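Local coordinates for Xaa-Pro dipeptidase (Lactobacillus brevis, PDB 3I7M), which probably acts, as the full-length enzyme, as a manganese-dependent metalloexopeptidase of family M24B, of which this chain is the N-terminal creatinase/prolidase domain, at residues Pro26-Tyr31 against Ala103-Gln108; Leu44-Phe49 against Pro54-Pro59. All coordinates share one frame; numbering follows the deposited sequence. Where two conformers were deposited one is given.

In the fold
From the N terminus the chain runs through helix 5-15 and strand 20-23 into helix 26-33, the first partner of contact 1. Strands 45-48 and 55-59 are the next strands in the chain and pair as the hairpin of contact 2, with four residues between the two segments. Contact 1 closes only after strand 101-104, with 71 residues between its segments, so the hairpin is nested inside that larger loop. Both contacts reach the same six-stranded mixed sheet, and their centres lie about 11 Å apart. Ile-29 joins them: its CD1 packs 3.8 Å from CG of Leu-44, so the helix of contact 1 rests against the first strand of contact 2.

Contact 1: Pro26-Tyr31 against Ala103-Gln108; sequences PKTIEY and AIEKGQ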
loop_
_atom_site.group_PDB
_atom_site.type_symbol
_atom_site.label_atom_id
_atom_site.label_comp_id
_atom_site.label_asym_id
_atom_site.label_seq_id
_atom_site.Cartn_x
_atom_site.Cartn_y
_atom_site.Cartn_z
ATOM N N PRO A 26 8.352 -5.770 1.457
ATOM C CA PRO A 26 8.499 -5.800 2.922
ATOM C C PRO A 26 9.683 -4.925 3.387
ATOM O O PRO A 26 9.632 -4.406 4.494
ATOM C CB PRO A 26 8.766 -7.257 3.236
ATOM C CG PRO A 26 8.307 -8.038 2.027
ATOM C CD PRO A 26 8.338 -7.112 0.849
ATOM N N LYS A 27 10.725 -4.803 2.591
ATOM C CA LYS A 27 11.884 -3.922 2.967
ATOM C C LYS A 27 11.458 -2.482 3.027
ATOM O O LYS A 27 11.902 -1.719 3.884
ATOM C CB LYS A 27 13.020 -4.089 1.995
ATOM C CG LYS A 27 13.683 -5.492 1.970
ATOM C CD LYS A 27 14.606 -5.768 3.174
ATOM C CE LYS A 27 15.096 -7.242 3.191
ATOM N NZ LYS A 27 15.877 -7.646 4.442
ATOM N N THR A 28 10.578 -2.042 2.116
ATOM C CA THR A 28 10.077 -0.687 2.171
ATOM C C THR A 28 9.194 -0.481 3.392
ATOM O O THR A 28 9.301 0.534 4.086
ATOM C CB THR A 28 9.259 -0.394 0.903
ATOM O OG1 THR A 28 10.115 -0.646 -0.191
ATOM C CG2 THR A 28 8.773 1.053 0.892
ATOM N N ILE A 29 8.304 -1.428 3.688
ATOM C CA ILE A 29 7.438 -1.314 4.843
ATOM C C ILE A 29 8.263 -1.279 6.144
ATOM O O ILE A 29 7.961 -0.452 7.003
ATOM C CB ILE A 29 6.330 -2.408 4.801
ATOM C CG1 ILE A 29 5.417 -2.093 3.609
ATOM C CG2 ILE A 29 5.531 -2.483 6.130
ATOM C CD1 ILE A 29 4.390 -3.185 3.308
ATOM N N GLU A 30 9.301 -2.081 6.181
ATOM C CA GLU A 30 10.197 -2.065 7.376
ATOM C C GLU A 30 10.872 -0.712 7.473
ATOM O O GLU A 30 11.016 -0.156 8.581
ATOM C CB GLU A 30 11.228 -3.176 7.314
ATOM C CG GLU A 30 12.062 -3.257 8.612
ATOM C CD GLU A 30 12.976 -4.446 8.677
ATOM O OE1 GLU A 30 13.121 -5.200 7.686
ATOM O OE2 GLU A 30 13.612 -4.604 9.753
ATOM N N TYR A 31 11.353 -0.202 6.370
ATOM C CA TYR A 31 12.024 1.116 6.374
ATOM C C TYR A 31 11.089 2.216 6.889
ATOM O O TYR A 31 11.523 3.152 7.615
ATOM C CB TYR A 31 12.551 1.406 4.959
ATOM C CG TYR A 31 13.295 2.748 4.822
ATOM C CD1 TYR A 31 14.557 2.927 5.386
ATOM C CD2 TYR A 31 12.699 3.831 4.175
ATOM C CE1 TYR A 31 15.215 4.172 5.300
ATOM C CE2 TYR A 31 13.336 5.039 4.061
ATOM C CZ TYR A 31 14.584 5.217 4.610
ATOM O OH TYR A 31 15.160 6.475 4.438
ATOM N N ALA A 103 0.660 4.242 -8.336
ATOM C CA ALA A 103 2.066 3.900 -8.290
ATOM C C ALA A 103 2.247 2.636 -7.466
ATOM O O ALA A 103 1.563 2.443 -6.452
ATOM C CB ALA A 103 2.840 5.032 -7.652
ATOM N N ILE A 104 3.128 1.779 -7.964
ATOM C CA ILE A 104 3.483 0.518 -7.296
ATOM C C ILE A 104 5.019 0.374 -7.299
ATOM O O ILE A 104 5.719 1.112 -8.028
ATOM C CB ILE A 104 2.809 -0.720 -7.924
ATOM C CG1 ILE A 104 2.983 -0.714 -9.426
ATOM C CG2 ILE A 104 1.320 -0.731 -7.528
ATOM C CD1 ILE A 104 2.676 -2.019 -10.060
ATOM N N GLU A 105 5.547 -0.580 -6.570
ATOM C CA GLU A 105 6.954 -0.920 -6.531
ATOM C C GLU A 105 7.111 -2.055 -7.540
ATOM O O GLU A 105 7.083 -3.261 -7.233
ATOM C CB GLU A 105 7.345 -1.413 -5.128
ATOM C CG GLU A 105 7.181 -0.276 -4.132
ATOM C CD GLU A 105 7.636 -0.692 -2.767
ATOM O OE1 GLU A 105 6.812 -1.248 -1.993
ATOM O OE2 GLU A 105 8.808 -0.417 -2.424
ATOM N N LYS A 106 7.315 -1.682 -8.785
ATOM C CA LYS A 106 7.262 -2.661 -9.873
ATOM C C LYS A 106 8.387 -3.654 -9.836
ATOM O O LYS A 106 8.277 -4.762 -10.359
ATOM C CB LYS A 106 7.268 -1.967 -11.234
ATOM C CG LYS A 106 6.022 -1.167 -11.412
ATOM C CD LYS A 106 5.820 -0.638 -12.867
ATOM C CE LYS A 106 4.422 -0.061 -13.093
ATOM N NZ LYS A 106 4.240 0.451 -14.556
ATOM N N GLY A 107 9.538 -3.329 -9.255
ATOM C CA GLY A 107 10.613 -4.289 -9.153
ATOM C C GLY A 107 10.326 -5.461 -8.259
ATOM O O GLY A 107 10.960 -6.525 -8.393
ATOM N N GLN A 108 9.367 -5.328 -7.361
ATOM C CA GLN A 108 9.020 -6.360 -6.381
ATOM C C GLN A 108 7.625 -6.937 -6.607
ATOM O O GLN A 108 7.451 -8.137 -6.343
ATOM C CB GLN A 108 9.184 -5.797 -4.943
ATOM C CG GLN A 108 8.828 -6.791 -3.841
ATOM C CD GLN A 108 7.388 -6.855 -3.469
ATOM O OE1 GLN A 108 6.939 -7.851 -2.802
ATOM N NE2 GLN A 108 6.720 -5.832 -3.727
#
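A single side-chain hydrogen bond, between Thr-28 in the first turn of helix 26-33 and Glu-105 just past strand 101-104, makes this a sparse polar contact at the C-terminal end of that strand, in the central sheet. The backbones stay well apart, with 9.2 Å between CA of Thr-28 and CA of Glu-105, and the segments bury only 130 Å² between them. The two side chains approach from opposite directions. OG1 of Thr-28 donates to OE2 of Glu-105 over a short 2.6 Å, and OE2 accepts through its syn lone pair, the one on the side of OE1. Thr-28 carries OG1 beside its backbone N (chi1 -56°), while its CG2 methyl lies 3.6 Å from the same OE2. Glu-105 spans the gap with a chain extended beyond CG (chi2 -176°).

The other carboxylate oxygen, OE1, accepts from the backbone N of both Ser-24 and Asn-25, in the turn that leads from strand 20-23 into the helix. One buried carboxylate thus ties a strand-to-helix connection of this creatinase/prolidase N-terminal domain to the end of the adjacent parallel strand. Three donors are consistent with a charged glutamate and would fix the rotation of its carboxylate. Ile-134 of helix 131-136 touches both Thr-28 and Glu-105, adding an apolar neighbour to the polar pair.

Gln-108 makes the looser approach, its OE1 lying 4.0 Å from CD of Pro-26 without a hydrogen bond between them. The stronger polar partner of its amide is Ser-24, whose OG is hydrogen-bonded to NE2.

Contact 2: Leu44-Phe49 against Pro54-Pro59; sequences LALVVF and PFIFAP
Four backbone hydrogen bonds join Leu-44-Phe-49 to Pro-54-Pro-59 as an antiparallel beta hairpin, with 160° between the N-to-C directions of strands 45-48 and 55-59. Ala-45 and Phe-57 form one hydrogen-bonded pair, Val-47 and Phe-55 the next, and Leu-46 faces Ile-56 between them as a non-hydrogen-bonded pair. N of Val-47 reaches O of Phe-55 at 2.9 Å, nearly in line with the carbonyl. Its return partner, N of Phe-55 to O of Val-47, is longer, at 3.1 Å, and more bent.

Packing is dense around the Phe-55 ring, which is touched by both Val-47 and Phe-49. CB of Val-47 stands over one face, 4.0 Å from the ring centroid and 19° off the normal, a CH-pi contact. The Phe-55 side chain rises between its own backbone N and carbonyl carbon (chi1 67°), a torsion that brings its ring alongside Val-47. Phe-49 presents its own ring edge to CE2 of Phe-55, with 3.9 Å from its CE2 to that atom. On the other face of the sheet, CG of Leu-46 meets CG1 of Ile-56 at 3.7 Å.

The contact is looser at the Leu-44 end, where the backbone ladder has ended and the side chain is partly exposed. There CD1 of Leu-44 still reaches CB of Ala-58 at 3.7 Å, but the end of the Phe-57 side chain leads off from the partner strand, and its ring meets Tyr-78 and helix 84-94.

Within the sheet, strand 45-48 also bonds to strand 20-23 and strand 55-59 to strand 75-78. Helix 26-33 packs on the Leu-46 and Ile-56 face, while helix 84-94 meets Phe-55 and Phe-57 on the opposite one.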
loop_
_atom_site.group_PDB
_atom_site.type_symbol
_atom_site.label_atom_id
_atom_site.label_comp_id
_atom_site.label_asym_id
_atom_site.label_seq_id
_atom_site.Cartn_x
_atom_site.Cartn_y
_atom_site.Cartn_z
ATOM N N LEU A 44 0.346 -7.975 2.629
ATOM C CA LEU A 44 0.752 -6.883 3.515
ATOM C C LEU A 44 1.031 -5.670 2.638
ATOM O O LEU A 44 1.806 -5.799 1.663
ATOM C CB LEU A 44 1.994 -7.255 4.269
ATOM C CG LEU A 44 2.696 -6.158 5.068
ATOM C CD1 LEU A 44 1.863 -5.724 6.298
ATOM C CD2 LEU A 44 4.099 -6.571 5.495
ATOM N N ALA A 45 0.374 -4.563 2.923
ATOM C CA ALA A 45 0.551 -3.373 2.077
ATOM C C ALA A 45 0.477 -2.134 2.897
ATOM O O ALA A 45 -0.152 -2.096 3.965
ATOM C CB ALA A 45 -0.595 -3.356 1.013
ATOM N N LEU A 46 1.083 -1.085 2.376
ATOM C CA LEU A 46 1.014 0.253 2.957
ATOM C C LEU A 46 0.553 1.195 1.845
ATOM O O LEU A 46 1.207 1.264 0.802
ATOM C CB LEU A 46 2.344 0.660 3.568
ATOM C CG LEU A 46 2.337 1.849 4.521
ATOM C CD1 LEU A 46 3.638 1.849 5.346
ATOM C CD2 LEU A 46 2.176 3.093 3.708
ATOM N N VAL A 47 -0.599 1.816 2.008
ATOM C CA VAL A 47 -1.237 2.635 0.980
ATOM C C VAL A 47 -1.127 4.078 1.360
ATOM O O VAL A 47 -1.479 4.470 2.459
ATOM C CB VAL A 47 -2.686 2.262 0.784
ATOM C CG1 VAL A 47 -3.371 3.176 -0.252
ATOM C CG2 VAL A 47 -2.738 0.752 0.425
ATOM N N VAL A 48 -0.581 4.859 0.447
ATOM C CA VAL A 48 -0.299 6.268 0.692
ATOM C C VAL A 48 -1.098 7.111 -0.349
ATOM O O VAL A 48 -1.237 6.758 -1.526
ATOM C CB VAL A 48 1.189 6.586 0.490
ATOM C CG1 VAL A 48 1.556 8.127 0.675
ATOM C CG2 VAL A 48 2.074 5.728 1.404
ATOM N N PHE A 49 -1.695 8.218 0.132
ATOM C CA PHE A 49 -2.481 9.102 -0.705
ATOM C C PHE A 49 -1.803 10.434 -0.789
ATOM O O PHE A 49 -1.021 10.805 0.087
ATOM C CB PHE A 49 -3.891 9.281 -0.096
ATOM C CG PHE A 49 -4.666 8.002 -0.009
ATOM C CD1 PHE A 49 -5.314 7.499 -1.120
ATOM C CD2 PHE A 49 -4.711 7.274 1.167
ATOM C CE1 PHE A 49 -6.030 6.303 -1.092
ATOM C CE2 PHE A 49 -5.429 6.068 1.243
ATOM C CZ PHE A 49 -6.077 5.561 0.097
ATOM N N PRO A 54 -2.481 7.766 5.329
ATOM C CA PRO A 54 -2.250 6.415 4.796
ATOM C C PRO A 54 -2.905 5.351 5.664
ATOM O O PRO A 54 -3.440 5.652 6.730
ATOM C CB PRO A 54 -0.761 6.262 4.876
ATOM C CG PRO A 54 -0.391 7.031 6.176
ATOM C CD PRO A 54 -1.353 8.225 6.152
ATOM N N PHE A 55 -2.809 4.101 5.237
ATOM C CA PHE A 55 -3.196 2.984 6.078
ATOM C C PHE A 55 -2.313 1.793 5.738
ATOM O O PHE A 55 -1.703 1.706 4.657
ATOM C CB PHE A 55 -4.663 2.618 5.958
ATOM C CG PHE A 55 -5.106 2.072 4.646
ATOM C CD1 PHE A 55 -5.078 0.710 4.363
ATOM C CD2 PHE A 55 -5.623 2.922 3.691
ATOM C CE1 PHE A 55 -5.503 0.221 3.143
ATOM C CE2 PHE A 55 -6.099 2.475 2.482
ATOM C CZ PHE A 55 -6.057 1.087 2.197
ATOM N N ILE A 56 -2.222 0.855 6.657
ATOM C CA ILE A 56 -1.595 -0.437 6.432
ATOM C C ILE A 56 -2.690 -1.499 6.367
ATOM O O ILE A 56 -3.687 -1.445 7.117
ATOM C CB ILE A 56 -0.569 -0.778 7.505
ATOM C CG1 ILE A 56 0.597 0.140 7.320
ATOM C CG2 ILE A 56 -0.125 -2.236 7.467
ATOM C CD1 ILE A 56 1.642 0.003 8.433
ATOM N N PHE A 57 -2.513 -2.487 5.488
ATOM C CA PHE A 57 -3.412 -3.632 5.357
ATOM C C PHE A 57 -2.580 -4.882 5.556
ATOM O O PHE A 57 -1.479 -5.009 4.998
ATOM C CB PHE A 57 -4.054 -3.652 3.974
ATOM C CG PHE A 57 -5.087 -4.671 3.830
ATOM C CD1 PHE A 57 -6.418 -4.395 4.155
ATOM C CD2 PHE A 57 -4.791 -5.951 3.357
ATOM C CE1 PHE A 57 -7.406 -5.395 4.043
ATOM C CE2 PHE A 57 -5.823 -6.903 3.264
ATOM C CZ PHE A 57 -7.085 -6.572 3.616
ATOM N N ALA A 58 -3.003 -5.800 6.442
ATOM C CA ALA A 58 -2.200 -6.901 6.848
ATOM C C ALA A 58 -3.013 -8.084 7.240
ATOM O O ALA A 58 -4.178 -7.930 7.572
ATOM C CB ALA A 58 -1.311 -6.515 8.032
ATOM N N PRO A 59 -2.412 -9.280 7.321
ATOM C CA PRO A 59 -3.107 -10.407 7.954
ATOM C C PRO A 59 -3.458 -10.061 9.386
ATOM O O PRO A 59 -2.705 -9.400 10.079
ATOM C CB PRO A 59 -2.125 -11.548 7.827
ATOM C CG PRO A 59 -1.095 -11.081 6.697
ATOM C CD PRO A 59 -1.043 -9.633 6.861
#